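Local coordinates for protein phytanoyl-CoA dioxygenase (Streptomyces malaysiense, PDB 6ZYL) that catalyses the β-hydroxylation of thioholgamide as a non-heme monooxygenase, probably with iron and 2-oxoglutarate, at residues F115-S121 with N223-R229; L125-A131 with L214-S220; W147-T153 with V202-Q208; T159-R164 with E196-V202. All coordinates share one frame; numbering follows the deposited sequence.

Contact 1 (F115-S121 with N223-R229)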
# COMPACT_ATOMS: atom_id res chain seq x y z
N PHE A 115 -2.07 -6.74 -3.25
CA PHE A 115 -1.65 -7.89 -2.46
C PHE A 115 -2.78 -8.92 -2.55
O PHE A 115 -3.81 -8.79 -1.88
CB PHE A 115 -1.36 -7.50 -1.01
CG PHE A 115 -0.17 -6.59 -0.86
CD1 PHE A 115 1.04 -6.91 -1.45
CD2 PHE A 115 -0.27 -5.42 -0.13
CE1 PHE A 115 2.13 -6.07 -1.32
CE2 PHE A 115 0.82 -4.58 0.01
CZ PHE A 115 2.02 -4.91 -0.59
N ILE A 116 -2.59 -9.92 -3.39
CA ILE A 116 -3.60 -10.94 -3.66
C ILE A 116 -3.09 -12.28 -3.16
O ILE A 116 -1.99 -12.71 -3.53
CB ILE A 116 -3.94 -11.01 -5.16
CG1 ILE A 116 -4.46 -9.65 -5.65
CG2 ILE A 116 -4.97 -12.10 -5.43
CD1 ILE A 116 -4.37 -9.47 -7.15
N ARG A 117 -3.87 -12.93 -2.31
CA ARG A 117 -3.57 -14.27 -1.84
C ARG A 117 -4.63 -15.21 -2.39
O ARG A 117 -5.75 -15.26 -1.87
CB ARG A 117 -3.54 -14.31 -0.31
CG ARG A 117 -2.46 -13.40 0.26
CD ARG A 117 -2.25 -13.61 1.75
NE ARG A 117 -1.24 -14.64 2.01
CZ ARG A 117 0.07 -14.42 2.02
NH1 ARG A 117 0.55 -13.21 1.79
NH2 ARG A 117 0.90 -15.42 2.28
N PRO A 118 -4.33 -15.97 -3.45
CA PRO A 118 -5.38 -16.75 -4.11
C PRO A 118 -5.85 -17.91 -3.24
O PRO A 118 -5.26 -18.24 -2.21
CB PRO A 118 -4.73 -17.24 -5.40
CG PRO A 118 -3.26 -17.12 -5.19
CD PRO A 118 -3.00 -16.18 -4.04
N ALA A 119 -6.94 -18.53 -3.69
CA ALA A 119 -7.51 -19.66 -2.98
C ALA A 119 -6.47 -20.74 -2.75
O ALA A 119 -5.67 -21.05 -3.64
CB ALA A 119 -8.70 -20.23 -3.77
N TYR A 120 -6.48 -21.31 -1.55
CA TYR A 120 -5.63 -22.45 -1.21
C TYR A 120 -4.17 -22.20 -1.56
O TYR A 120 -3.47 -23.08 -2.06
CB TYR A 120 -6.14 -23.72 -1.89
CG TYR A 120 -7.58 -24.06 -1.58
CD1 TYR A 120 -7.99 -24.31 -0.28
CD2 TYR A 120 -8.53 -24.14 -2.59
CE1 TYR A 120 -9.30 -24.62 0.01
CE2 TYR A 120 -9.84 -24.46 -2.31
CZ TYR A 120 -10.22 -24.69 -1.01
OH TYR A 120 -11.53 -25.01 -0.72
N SER A 121 -3.70 -20.98 -1.29
CA SER A 121 -2.29 -20.64 -1.44
C SER A 121 -1.59 -20.89 -0.11
O SER A 121 -1.92 -20.27 0.90
CB SER A 121 -2.13 -19.19 -1.87
OG SER A 121 -2.28 -18.32 -0.75
N ASN A 223 -3.85 -18.52 2.58
CA ASN A 223 -5.29 -18.49 2.35
C ASN A 223 -5.80 -19.92 2.33
O ASN A 223 -5.52 -20.68 1.40
CB ASN A 223 -5.60 -17.77 1.04
CG ASN A 223 -7.09 -17.68 0.77
OD1 ASN A 223 -7.90 -18.29 1.47
ND2 ASN A 223 -7.46 -16.90 -0.24
N GLN A 224 -6.54 -20.30 3.37
CA GLN A 224 -7.04 -21.66 3.52
C GLN A 224 -8.41 -21.86 2.90
O GLN A 224 -8.98 -22.95 3.04
CB GLN A 224 -7.09 -22.04 5.00
CG GLN A 224 -5.82 -21.77 5.77
CD GLN A 224 -5.98 -21.98 7.27
OE1 GLN A 224 -6.50 -23.00 7.71
NE2 GLN A 224 -5.52 -21.01 8.05
N THR A 225 -8.96 -20.85 2.24
CA THR A 225 -10.31 -20.90 1.71
C THR A 225 -10.29 -21.03 0.19
O THR A 225 -9.25 -20.92 -0.46
CB THR A 225 -11.11 -19.66 2.12
OG1 THR A 225 -10.73 -18.55 1.29
CG2 THR A 225 -10.84 -19.31 3.58
N ASP A 226 -11.48 -21.26 -0.37
CA ASP A 226 -11.65 -21.44 -1.80
C ASP A 226 -11.76 -20.13 -2.57
O ASP A 226 -12.00 -20.17 -3.78
CB ASP A 226 -12.88 -22.30 -2.07
CG ASP A 226 -14.18 -21.61 -1.65
OD1 ASP A 226 -14.11 -20.55 -1.00
OD2 ASP A 226 -15.27 -22.13 -1.98
N THR A 227 -11.61 -18.99 -1.90
CA THR A 227 -11.82 -17.69 -2.52
C THR A 227 -10.59 -16.82 -2.30
O THR A 227 -10.06 -16.76 -1.19
CB THR A 227 -13.07 -17.01 -1.96
OG1 THR A 227 -14.21 -17.84 -2.20
CG2 THR A 227 -13.29 -15.66 -2.63
N GLY A 228 -10.16 -16.14 -3.36
CA GLY A 228 -8.99 -15.30 -3.26
C GLY A 228 -9.23 -14.09 -2.37
O GLY A 228 -10.34 -13.58 -2.25
N ARG A 229 -8.15 -13.63 -1.75
CA ARG A 229 -8.16 -12.46 -0.87
C ARG A 229 -7.46 -11.31 -1.58
O ARG A 229 -6.29 -11.43 -1.94
CB ARG A 229 -7.47 -12.79 0.45
CG ARG A 229 -7.50 -11.69 1.49
CD ARG A 229 -6.13 -11.54 2.16
NE ARG A 229 -5.22 -10.76 1.33
CZ ARG A 229 -4.03 -10.32 1.73
NH1 ARG A 229 -3.60 -10.59 2.95
NH2 ARG A 229 -3.28 -9.61 0.90
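The carbonyl of R117 is gripped from both faces of its plane: R229 N donates from one and the side-chain amide of N223 from the other, each N to O distance being 2.9 Å. R117 N returns a bond to R229 O, completing an antiparallel hydrogen-bonded pair. The R229 chain bends at chi2 (-136°) and chi3 (81°), which turns its guanidinium back along strand 107-117, where NH2 reaches F115 O at 2.9 Å, with the oxygen in the guanidinium plane but the donor well above the carbonyl plane. R117 CD lies over one face of that guanidinium, 3.5 Å from NH1 of R229, while R117 NH2 is bonded to S123 O. Farther along, Y120 N donates to T225 O at 3.0 Å, and the same oxygen sits over the centre of the Y120 ring. N223 is held by its own loop: OD1 accepts from T225 N, closing an Asx turn, and from T225 OG1 as well, and ND2 also donates to T227 O at 2.8 Å. Here the end of strand 107-117 pairs with the start of strand 229-237, at the rim of the double-stranded β-helix. R229 also hydrogen-bonds a bound tartrate, consistent with the arginine that anchors 2-oxoglutarate in relatives.

Contact 2 (L125-A131 with L214-S220)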
# COMPACT_ATOMS: atom_id res chain seq x y z
N LEU A 125 4.28 -15.34 5.06
CA LEU A 125 5.26 -14.26 5.10
C LEU A 125 5.71 -14.05 6.54
O LEU A 125 4.88 -13.93 7.44
CB LEU A 125 4.69 -12.97 4.53
CG LEU A 125 4.14 -13.04 3.10
CD1 LEU A 125 3.67 -11.66 2.66
CD2 LEU A 125 5.18 -13.59 2.14
N ALA A 126 7.02 -14.03 6.74
CA ALA A 126 7.57 -13.79 8.07
C ALA A 126 7.30 -12.35 8.50
O ALA A 126 7.00 -11.47 7.69
CB ALA A 126 9.07 -14.08 8.09
N TRP A 127 7.40 -12.12 9.81
CA TRP A 127 7.24 -10.78 10.35
C TRP A 127 8.26 -9.84 9.73
O TRP A 127 9.45 -10.18 9.61
CB TRP A 127 7.38 -10.81 11.86
CG TRP A 127 6.23 -11.48 12.55
CD1 TRP A 127 6.11 -12.80 12.86
CD2 TRP A 127 5.02 -10.85 12.99
NE1 TRP A 127 4.91 -13.03 13.48
CE2 TRP A 127 4.22 -11.85 13.57
CE3 TRP A 127 4.54 -9.54 12.95
CZ2 TRP A 127 2.96 -11.58 14.11
CZ3 TRP A 127 3.29 -9.27 13.48
CH2 TRP A 127 2.52 -10.29 14.05
N HIS A 128 7.81 -8.66 9.32
CA HIS A 128 8.66 -7.71 8.63
C HIS A 128 7.95 -6.36 8.57
O HIS A 128 6.76 -6.26 8.86
CB HIS A 128 9.01 -8.19 7.22
CG HIS A 128 7.86 -8.14 6.27
ND1 HIS A 128 6.83 -9.06 6.29
CD2 HIS A 128 7.56 -7.28 5.26
CE1 HIS A 128 5.96 -8.77 5.35
NE2 HIS A 128 6.38 -7.69 4.71
N GLN A 129 8.71 -5.33 8.21
CA GLN A 129 8.21 -3.97 8.10
C GLN A 129 8.27 -3.51 6.65
O GLN A 129 9.20 -3.86 5.91
CB GLN A 129 9.03 -3.01 8.97
CG GLN A 129 9.09 -3.38 10.44
CD GLN A 129 10.20 -2.66 11.18
OE1 GLN A 129 11.37 -2.74 10.80
NE2 GLN A 129 9.85 -1.96 12.25
N ASP A 130 7.27 -2.72 6.24
CA ASP A 130 7.23 -2.24 4.87
C ASP A 130 8.39 -1.30 4.56
O ASP A 130 8.84 -1.24 3.41
CB ASP A 130 5.91 -1.51 4.60
CG ASP A 130 4.69 -2.40 4.74
OD1 ASP A 130 4.81 -3.62 4.48
OD2 ASP A 130 3.62 -1.88 5.10
N ALA A 131 8.89 -0.58 5.56
CA ALA A 131 9.82 0.52 5.31
C ALA A 131 11.19 0.05 4.83
O ALA A 131 11.95 0.87 4.31
CB ALA A 131 9.98 1.36 6.57
N LEU A 214 4.59 2.51 8.47
CA LEU A 214 5.49 1.76 7.61
C LEU A 214 6.54 0.98 8.40
O LEU A 214 7.21 0.12 7.83
CB LEU A 214 6.19 2.69 6.62
CG LEU A 214 5.28 3.32 5.56
CD1 LEU A 214 6.09 4.22 4.63
CD2 LEU A 214 4.54 2.26 4.76
N ALA A 215 6.69 1.26 9.70
CA ALA A 215 7.54 0.48 10.58
C ALA A 215 6.75 -0.54 11.39
O ALA A 215 7.32 -1.20 12.27
CB ALA A 215 8.32 1.40 11.52
N MET A 216 5.46 -0.68 11.13
CA MET A 216 4.66 -1.71 11.78
C MET A 216 5.12 -3.08 11.31
O MET A 216 5.15 -3.35 10.11
CB MET A 216 3.18 -1.50 11.46
CG MET A 216 2.28 -2.68 11.83
SD MET A 216 2.37 -3.16 13.56
CE MET A 216 2.16 -1.57 14.37
N ALA A 217 5.50 -3.93 12.26
CA ALA A 217 5.82 -5.32 11.94
C ALA A 217 4.53 -6.08 11.70
O ALA A 217 3.59 -5.99 12.49
CB ALA A 217 6.62 -5.96 13.08
N HIS A 218 4.48 -6.83 10.60
CA HIS A 218 3.29 -7.61 10.29
C HIS A 218 3.69 -8.87 9.55
O HIS A 218 4.79 -8.98 9.00
CB HIS A 218 2.27 -6.80 9.47
CG HIS A 218 2.82 -6.21 8.21
ND1 HIS A 218 2.93 -6.94 7.04
CD2 HIS A 218 3.27 -4.97 7.93
CE1 HIS A 218 3.44 -6.16 6.10
NE2 HIS A 218 3.65 -4.97 6.61
N ALA A 219 2.77 -9.84 9.56
CA ALA A 219 2.95 -11.11 8.87
C ALA A 219 1.61 -11.51 8.28
O ALA A 219 0.56 -10.97 8.65
CB ALA A 219 3.48 -12.20 9.81
N SER A 220 1.64 -12.46 7.35
CA SER A 220 0.44 -12.95 6.70
C SER A 220 0.54 -14.46 6.54
O SER A 220 1.60 -14.98 6.18
CB SER A 220 0.22 -12.29 5.34
OG SER A 220 0.25 -10.87 5.45
O HOH W 1 4.89 -2.09 7.74
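H218 NE2 donates to D130 OD1 at 2.8 Å, and the two side chains cross at about a right angle. The oxygen lies in the imidazole plane, but the donor stands 46° above the plane of the carboxylate, whose OD2 is bonded to H212 NE2. Q129 NE2 makes a short 2.6 Å bond to A215 O and also reaches G170 O, while OE1 is taken by L172 N, so the amide is held at both ends. H128 and H218 form an antiparallel hydrogen-bonded backbone pair, in which H218 N to H128 O spans 2.9 Å. Both imidazoles swing between backbone N and carbonyl carbon (chi1 71° for H128, 55° for H218), which brings H128 NE2 within 3.6 Å of H218 CE1. H128, D130 and H218 match the HxD...H facial triad that binds iron in relatives, although no metal is present here. A water accepts from D130 N and lies 2.7 Å from M216 O. In the packing layer, A219 CB lies over the five-membered ring of W127, 3.8 Å from its centroid. Strand 217-220 pairs on its other edge with strand 160-162, and A131 and L214 both rest on Y139 of helix 139-142.

Contact 3 (W147-T153 with V202-Q208)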
# COMPACT_ATOMS: atom_id res chain seq x y z
N TRP A 147 -4.46 0.04 3.70
CA TRP A 147 -4.62 -1.33 3.23
C TRP A 147 -6.11 -1.57 3.03
O TRP A 147 -6.84 -1.86 3.99
CB TRP A 147 -4.02 -2.28 4.27
CG TRP A 147 -3.79 -3.69 3.85
CD1 TRP A 147 -2.84 -4.15 2.98
CD2 TRP A 147 -4.48 -4.84 4.35
NE1 TRP A 147 -2.92 -5.52 2.89
CE2 TRP A 147 -3.91 -5.97 3.72
CE3 TRP A 147 -5.53 -5.03 5.25
CZ2 TRP A 147 -4.36 -7.27 3.97
CZ3 TRP A 147 -5.97 -6.32 5.50
CH2 TRP A 147 -5.39 -7.42 4.86
N VAL A 148 -6.57 -1.43 1.79
CA VAL A 148 -7.99 -1.47 1.47
C VAL A 148 -8.39 -2.91 1.16
O VAL A 148 -7.77 -3.58 0.33
CB VAL A 148 -8.32 -0.55 0.29
CG1 VAL A 148 -9.81 -0.60 -0.02
CG2 VAL A 148 -7.87 0.87 0.58
N ALA A 149 -9.45 -3.38 1.82
CA ALA A 149 -9.97 -4.72 1.60
C ALA A 149 -10.95 -4.69 0.43
O ALA A 149 -12.03 -4.11 0.53
CB ALA A 149 -10.66 -5.24 2.86
N LEU A 150 -10.56 -5.32 -0.69
CA LEU A 150 -11.47 -5.47 -1.81
C LEU A 150 -12.36 -6.69 -1.63
O LEU A 150 -13.50 -6.70 -2.11
CB LEU A 150 -10.69 -5.57 -3.12
CG LEU A 150 -9.88 -4.33 -3.50
CD1 LEU A 150 -9.26 -4.50 -4.88
CD2 LEU A 150 -10.73 -3.07 -3.45
N THR A 151 -11.86 -7.73 -0.97
CA THR A 151 -12.65 -8.81 -0.40
C THR A 151 -12.67 -8.67 1.11
O THR A 151 -11.89 -7.91 1.70
CB THR A 151 -12.08 -10.18 -0.78
OG1 THR A 151 -10.75 -10.30 -0.27
CG2 THR A 151 -12.08 -10.37 -2.29
N ASP A 152 -13.56 -9.41 1.76
CA ASP A 152 -13.47 -9.57 3.20
C ASP A 152 -12.09 -10.12 3.57
O ASP A 152 -11.46 -10.85 2.79
CB ASP A 152 -14.54 -10.53 3.72
CG ASP A 152 -15.94 -9.97 3.63
OD1 ASP A 152 -16.10 -8.73 3.64
OD2 ASP A 152 -16.89 -10.77 3.56
N THR A 153 -11.61 -9.77 4.76
CA THR A 153 -10.43 -10.40 5.34
C THR A 153 -10.87 -11.14 6.60
O THR A 153 -11.51 -10.54 7.48
CB THR A 153 -9.32 -9.40 5.65
OG1 THR A 153 -9.77 -8.45 6.63
CG2 THR A 153 -8.90 -8.67 4.38
N VAL A 202 -5.96 -8.55 11.20
CA VAL A 202 -6.59 -7.42 10.54
C VAL A 202 -7.84 -7.95 9.84
O VAL A 202 -7.77 -8.44 8.71
CB VAL A 202 -5.64 -6.72 9.57
CG1 VAL A 202 -6.29 -5.48 8.99
CG2 VAL A 202 -4.33 -6.37 10.27
N LEU A 203 -8.98 -7.83 10.51
CA LEU A 203 -10.24 -8.38 10.04
C LEU A 203 -11.15 -7.25 9.58
O LEU A 203 -11.51 -6.38 10.38
CB LEU A 203 -10.91 -9.20 11.14
CG LEU A 203 -10.02 -10.29 11.74
CD1 LEU A 203 -10.68 -10.94 12.95
CD2 LEU A 203 -9.66 -11.33 10.69
N LEU A 204 -11.52 -7.27 8.31
CA LEU A 204 -12.22 -6.16 7.69
C LEU A 204 -13.38 -6.65 6.85
O LEU A 204 -13.28 -7.68 6.18
CB LEU A 204 -11.27 -5.35 6.79
CG LEU A 204 -9.99 -4.79 7.41
CD1 LEU A 204 -9.06 -4.27 6.32
CD2 LEU A 204 -10.33 -3.69 8.40
N ASP A 205 -14.49 -5.91 6.90
CA ASP A 205 -15.51 -6.05 5.88
C ASP A 205 -14.97 -5.53 4.55
O ASP A 205 -14.18 -4.58 4.51
CB ASP A 205 -16.77 -5.26 6.25
CG ASP A 205 -17.50 -5.86 7.44
OD1 ASP A 205 -17.17 -6.99 7.84
OD2 ASP A 205 -18.41 -5.18 7.96
N ALA A 206 -15.38 -6.17 3.45
CA ALA A 206 -15.03 -5.66 2.13
C ALA A 206 -15.42 -4.19 2.02
O ALA A 206 -16.55 -3.81 2.34
CB ALA A 206 -15.73 -6.48 1.05
N GLY A 207 -14.47 -3.37 1.59
CA GLY A 207 -14.65 -1.94 1.50
C GLY A 207 -13.98 -1.16 2.62
O GLY A 207 -13.60 -0.00 2.41
N GLN A 208 -13.85 -1.77 3.79
CA GLN A 208 -13.10 -1.14 4.87
C GLN A 208 -11.60 -1.23 4.58
O GLN A 208 -11.15 -1.97 3.70
CB GLN A 208 -13.42 -1.80 6.21
CG GLN A 208 -14.88 -1.74 6.61
CD GLN A 208 -15.13 -2.36 7.97
OE1 GLN A 208 -14.63 -3.45 8.26
NE2 GLN A 208 -15.89 -1.67 8.80
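With chi1 at 63°, the T153 hydroxyl is tucked between its own backbone N and carbonyl carbon and faces the chain at V202-L204. From there OG1 donates to V202 O at 2.9 Å and receives a weak, bent bond from L204 N. T153 N adds a nearly straight bond to L204 O at 3.0 Å. D152 takes a different setting: CG is anti to the carbonyl carbon, chi1 -69°, and OD1 meets A206 N at 2.7 Å nearly along its own C-O axis. A206 belongs to a type II β-turn running from D205 to Q208, in which G207 adopts a positive phi and Q208 OE1 accepts from D205 N at 2.8 Å. The turn leads into strand 209-212, a neighbour of strand 143-149 in the large sheet of the double-stranded β-helix, and the pairing begins at A149: its N donates to Q208 O, and its O accepts from G207 N at 2.8 Å. On the inner side, the six-membered ring of W147 is met obliquely by two methyl groups, with CZ3 3.6 Å from V202 CG1 and CE3 3.8 Å from L204 CD1. NE1 of this indole hydrogen-bonds the bound tartrate, while A206 and D205 lie against helix 46-66.

Contact 4 (T159-R164 with E196-V202)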
# COMPACT_ATOMS: atom_id res chain seq x y z
N THR A 159 -5.10 -13.38 6.02
CA THR A 159 -5.04 -11.97 6.34
C THR A 159 -3.73 -11.62 7.03
O THR A 159 -2.95 -12.48 7.45
CB THR A 159 -6.23 -11.56 7.22
OG1 THR A 159 -6.32 -10.13 7.27
CG2 THR A 159 -6.06 -12.10 8.63
N MET A 160 -3.50 -10.32 7.16
CA MET A 160 -2.32 -9.76 7.80
C MET A 160 -2.52 -9.69 9.31
O MET A 160 -3.63 -9.50 9.81
CB MET A 160 -2.07 -8.37 7.23
CG MET A 160 -0.83 -7.65 7.69
SD MET A 160 -0.48 -6.31 6.52
CE MET A 160 -2.01 -5.37 6.57
N ARG A 161 -1.42 -9.89 10.04
CA ARG A 161 -1.39 -9.72 11.49
C ARG A 161 -0.48 -8.54 11.83
O ARG A 161 0.58 -8.37 11.22
CB ARG A 161 -0.85 -10.96 12.21
CG ARG A 161 -1.41 -12.29 11.78
CD ARG A 161 -1.07 -13.36 12.82
NE ARG A 161 0.30 -13.85 12.70
CZ ARG A 161 0.75 -14.59 11.69
NH1 ARG A 161 -0.06 -14.92 10.70
NH2 ARG A 161 2.01 -15.00 11.67
N TYR A 162 -0.87 -7.76 12.83
CA TYR A 162 -0.07 -6.64 13.29
C TYR A 162 0.58 -6.96 14.64
O TYR A 162 0.02 -7.71 15.45
CB TYR A 162 -0.90 -5.37 13.46
CG TYR A 162 -1.35 -4.70 12.19
CD1 TYR A 162 -0.59 -4.74 11.03
CD2 TYR A 162 -2.56 -4.00 12.15
CE1 TYR A 162 -1.01 -4.11 9.87
CE2 TYR A 162 -2.98 -3.38 11.01
CZ TYR A 162 -2.22 -3.43 9.87
OH TYR A 162 -2.67 -2.80 8.73
N ALA A 163 1.74 -6.36 14.88
CA ALA A 163 2.41 -6.40 16.18
C ALA A 163 2.26 -5.01 16.81
O ALA A 163 2.98 -4.08 16.45
CB ALA A 163 3.88 -6.79 16.04
N ARG A 164 1.31 -4.88 17.73
CA ARG A 164 1.01 -3.59 18.34
C ARG A 164 2.27 -2.96 18.93
O ARG A 164 3.04 -3.62 19.63
CB ARG A 164 -0.05 -3.77 19.42
CG ARG A 164 -0.70 -2.49 19.91
CD ARG A 164 -1.75 -2.79 20.98
NE ARG A 164 -3.09 -2.95 20.42
CZ ARG A 164 -3.76 -4.10 20.36
NH1 ARG A 164 -3.22 -5.21 20.85
NH2 ARG A 164 -4.97 -4.14 19.83
N GLU A 196 3.41 -13.75 19.14
CA GLU A 196 2.34 -14.17 18.25
C GLU A 196 0.99 -14.14 18.94
O GLU A 196 -0.03 -13.86 18.30
CB GLU A 196 2.63 -15.57 17.71
CG GLU A 196 3.70 -15.61 16.63
CD GLU A 196 3.14 -15.30 15.26
OE1 GLU A 196 1.97 -14.88 15.17
OE2 GLU A 196 3.88 -15.48 14.26
N ALA A 197 0.95 -14.44 20.24
CA ALA A 197 -0.33 -14.44 20.95
C ALA A 197 -0.91 -13.04 21.06
O ALA A 197 -2.14 -12.88 21.07
CB ALA A 197 -0.16 -15.05 22.34
N ALA A 198 -0.05 -12.02 21.14
CA ALA A 198 -0.50 -10.64 21.21
C ALA A 198 -0.75 -10.02 19.83
O ALA A 198 -1.29 -8.91 19.76
CB ALA A 198 0.52 -9.79 21.97
N ALA A 199 -0.37 -10.71 18.76
CA ALA A 199 -0.60 -10.18 17.42
C ALA A 199 -2.09 -9.95 17.18
O ALA A 199 -2.94 -10.61 17.78
CB ALA A 199 -0.03 -11.14 16.37
N VAL A 200 -2.39 -9.02 16.28
CA VAL A 200 -3.76 -8.60 16.00
C VAL A 200 -4.08 -8.93 14.55
O VAL A 200 -3.47 -8.37 13.63
CB VAL A 200 -3.96 -7.10 16.28
CG1 VAL A 200 -5.43 -6.73 16.13
CG2 VAL A 200 -3.45 -6.73 17.66
N ASP A 201 -5.05 -9.82 14.35
CA ASP A 201 -5.54 -10.12 13.01
C ASP A 201 -6.27 -8.92 12.44
O ASP A 201 -7.13 -8.33 13.11
CB ASP A 201 -6.48 -11.33 13.05
CG ASP A 201 -5.75 -12.65 12.92
OD1 ASP A 201 -4.56 -12.66 12.55
OD2 ASP A 201 -6.38 -13.70 13.20
N VAL A 202 -5.96 -8.55 11.20
CA VAL A 202 -6.59 -7.42 10.54
C VAL A 202 -7.84 -7.95 9.84
O VAL A 202 -7.77 -8.44 8.71
CB VAL A 202 -5.64 -6.72 9.57
CG1 VAL A 202 -6.29 -5.48 8.99
CG2 VAL A 202 -4.33 -6.37 10.27
O HOH W 2 0.56 -7.30 19.20
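E196 meets R161 in a salt bridge made by two nitrogens: NH2 donates to the syn lone pair of OE2 at 3.2 Å, and NE makes a weak bond to OE1. The two side chains cross at about a right angle, with their flat groups turned 34° apart. Bends at chi2 of E196 (-83°) and chi3 of R161 (-79°) bring these groups together, and OE2 has a second partner in W127 NE1. Next, A198 O is linked to R164 N through a water that donates to it and accepts from the amide. A199 CA approaches Y162 O at 3.2 Å in a C-H...O contact. V200 then forms an antiparallel hydrogen-bonded pair with Y162, the bond from Y162 N to V200 O being 2.8 Å long. Its CG2 lies over one face of the R164 guanidinium, 3.5 Å from NH1. D201 sits opposite R161 in a non-hydrogen-bonded pair, its OD1 3.3 Å from the aliphatic CG of the arginine. V202 N donates to M160 O, while V202 O takes the hydroxyl of T159 at 2.7 Å. V202 CG2 presses over the Y162 ring, 3.5 Å from its centroid, and the phenol OH is bonded to S210 and H212. The pairing supplies the edge of the smaller, four-stranded sheet of a double-stranded β-helix, the fold of the phytanoyl-CoA dioxygenase family.

In the fold
From the N terminus, the first segments of contacts 1, 2, 3 and 4 come in that order, and their partners return in reverse, so the loops nest and none cross. Contact 4 closes the innermost loop after strand 160-162. Contact 3 follows at once, sharing V202, and joins the end of strand 143-149 to the approach of strand 209-212. Contact 2 closes next, and its strand 217-220 lies beside strand 160-162 of contact 4 in the smaller sheet. Contact 1 closes the outermost loop where the end of strand 107-117 pairs with the start of strand 229-237 in the larger sheet. R229 touches W147 of contact 3 within the larger sheet, whereas R117, packing on L125 and S220 of contact 2, reaches across to the smaller one.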